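Local structure of Lmo2241 protein (Listeria monocytogenes, 4HAM) at residues 122-125 and 126-129. The protein probably binds DNA as a transcription regulator of the GntR family, through a winged helix-turn-helix domain. Sequence-based numbering, arbitrary orientation. Where two conformers were deposited one is given.
Sequences YSQD and IIGG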
ATOM      1  N   TYR A 122     -13.547  -4.930   3.080  1.00 23.84           N
ATOM      2  CA  TYR A 122     -13.090  -4.199   1.894  1.00 23.52           C
ATOM      3  C   TYR A 122     -13.351  -4.988   0.617  1.00 23.01           C
ATOM      4  O   TYR A 122     -13.801  -4.436  -0.397  1.00 22.59           O
ATOM      5  CB  TYR A 122     -11.603  -3.862   2.011  1.00 24.18           C
ATOM      6  CG  TYR A 122     -11.316  -2.874   3.113  1.00 26.05           C
ATOM      7  CD1 TYR A 122     -12.310  -2.017   3.572  1.00 28.93           C
ATOM      8  CD2 TYR A 122     -10.070  -2.807   3.708  1.00 22.26           C
ATOM      9  CE1 TYR A 122     -12.062  -1.111   4.583  1.00 34.61           C
ATOM     10  CE2 TYR A 122      -9.810  -1.894   4.724  1.00 23.33           C
ATOM     11  CZ  TYR A 122     -10.809  -1.053   5.158  1.00 29.22           C
ATOM     12  OH  TYR A 122     -10.568  -0.144   6.171  1.00 31.21           O
ATOM     13  N   SER A 123     -13.082  -6.285   0.680  1.00 22.14           N
ATOM     14  CA  SER A 123     -13.402  -7.175  -0.419  1.00 25.15           C
ATOM     15  C   SER A 123     -14.883  -7.078  -0.803  1.00 23.90           C
ATOM     16  O   SER A 123     -15.215  -6.957  -1.985  1.00 25.06           O
ATOM     17  CB  SER A 123     -13.039  -8.619  -0.069  1.00 26.64           C
ATOM     18  OG  SER A 123     -13.425  -9.489  -1.114  1.00 40.26           O
ATOM     19  N   GLN A 124     -15.769  -7.120   0.192  1.00 22.66           N
ATOM     20  CA  GLN A 124     -17.206  -7.034  -0.071  1.00 28.53           C
ATOM     21  C   GLN A 124     -17.599  -5.676  -0.649  1.00 25.21           C
ATOM     22  O   GLN A 124     -18.477  -5.594  -1.514  1.00 24.68           O
ATOM     23  CB  GLN A 124     -18.027  -7.314   1.201  1.00 35.98           C
ATOM     24  CG  GLN A 124     -17.891  -8.742   1.740  1.00 38.82           C
ATOM     25  CD  GLN A 124     -18.532  -9.763   0.824  1.00 45.58           C
ATOM     26  OE1 GLN A 124     -17.869 -10.340  -0.036  1.00 47.03           O
ATOM     27  NE2 GLN A 124     -19.834  -9.976   0.993  1.00 46.99           N
ATOM     28  N   ASP A 125     -16.950  -4.616  -0.177  0.55 24.41           N
ATOM     29  CA  ASP A 125     -17.255  -3.270  -0.651  0.55 26.91           C
ATOM     30  C   ASP A 125     -16.792  -3.095  -2.103  0.55 26.01           C
ATOM     31  O   ASP A 125     -17.425  -2.398  -2.892  0.55 24.86           O
ATOM     32  CB  ASP A 125     -16.597  -2.227   0.248  0.55 28.62           C
ATOM     33  CG  ASP A 125     -16.889  -0.807  -0.192  0.55 30.86           C
ATOM     34  OD1 ASP A 125     -18.010  -0.317   0.046  0.55 30.19           O
ATOM     35  OD2 ASP A 125     -15.985  -0.173  -0.769  0.55 32.16           O
ATOM     36  N   ILE A 126     -15.687  -3.742  -2.444  1.00 21.04           N
ATOM     37  CA  ILE A 126     -15.156  -3.689  -3.799  1.00 28.29           C
ATOM     38  C   ILE A 126     -16.040  -4.464  -4.771  1.00 24.93           C
ATOM     39  O   ILE A 126     -16.409  -3.950  -5.827  1.00 23.32           O
ATOM     40  CB  ILE A 126     -13.702  -4.204  -3.808  1.00 28.28           C
ATOM     41  CG1 ILE A 126     -12.795  -3.140  -3.200  1.00 27.47           C
ATOM     42  CG2 ILE A 126     -13.247  -4.577  -5.224  1.00 32.43           C
ATOM     43  CD1 ILE A 126     -11.475  -3.675  -2.662  1.00 27.37           C
ATOM     44  N   ILE A 127     -16.413  -5.683  -4.392  1.00 23.77           N
ATOM     45  CA  ILE A 127     -17.271  -6.525  -5.227  1.00 23.33           C
ATOM     46  C   ILE A 127     -18.654  -5.919  -5.411  1.00 26.80           C
ATOM     47  O   ILE A 127     -19.281  -6.057  -6.464  1.00 24.18           O
ATOM     48  CB  ILE A 127     -17.351  -7.962  -4.666  1.00 27.80           C
ATOM     49  CG1 ILE A 127     -15.968  -8.607  -4.743  1.00 33.54           C
ATOM     50  CG2 ILE A 127     -18.375  -8.787  -5.413  1.00 37.10           C
ATOM     51  CD1 ILE A 127     -15.823  -9.878  -3.915  1.00 39.85           C
ATOM     52  N   GLY A 128     -19.131  -5.218  -4.391  1.00 25.24           N
ATOM     53  CA  GLY A 128     -20.370  -4.480  -4.519  1.00 24.24           C
ATOM     54  C   GLY A 128     -21.617  -5.346  -4.597  1.00 25.22           C
ATOM     55  O   GLY A 128     -21.675  -6.436  -4.040  1.00 25.31           O
ATOM     56  N   GLY A 129     -22.624  -4.850  -5.300  1.00 28.89           N
ATOM     57  CA  GLY A 129     -23.852  -5.595  -5.488  1.00 34.09           C
ATOM     58  C   GLY A 129     -23.824  -6.415  -6.764  1.00 30.56           C
ATOM     59  O   GLY A 129     -22.933  -7.234  -6.974  1.00 30.23           O
TER
HETATM   60  O   HOH W   1     -20.713  -7.484  -1.970  1.00 33.07           O
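The CD1 end of Ile127 reaches back along the helix to Ser123, four residues earlier, and makes a van der Waals contact with Ser123 OG at 3.7 Å. The side-chain torsions of both residues bring the groups together: Ser123 carries OG anti to its own N (chi1 177°), while Ile127 sets CG1 anti to its carbonyl carbon and keeps chi2 extended. The same branch runs past the Ser123 carbonyl, with Ile127 CG1 3.3 Å from Ser123 O, an oxygen that also accepts the nearly straight N-H of Ile127, whose N lies 3.0 Å away. Ile126 repeats the pattern one residue earlier. Ile126 CG1 packs against Tyr122 O at 3.2 Å and CD1 follows beside the same carbonyl, whereas the phenol ring of Tyr122 leads away from the two isoleucines.

All this is the last turn of helix 112-127, which forms a helical hairpin with helix 88-107. The hairpin meets the second subunit here, in what is probably the four-helix bundle of the dimer, joined to a GntR-type winged helix-turn-helix: Tyr122 packs on Arg95, Ser123 on Ile112 and Ile126 on Leu103 of that chain. Asp125, in the conformer given here, offers OD2 to a salt bridge with Lys99 NZ of the second subunit. Against helix 15-29 of its own chain, Ile126 touches Val28, and its carbonyl oxygen accepts a hydrogen bond from Lys29 NZ.

Gly128 is where the chain leaves helical geometry, with a positive phi of 71°. Gly128 N still reaches Gln124 O at 3.0 Å, arriving 32° from the carbonyl plane. A water donates to that same oxygen and to Gly128 O, linking the two across the helix end.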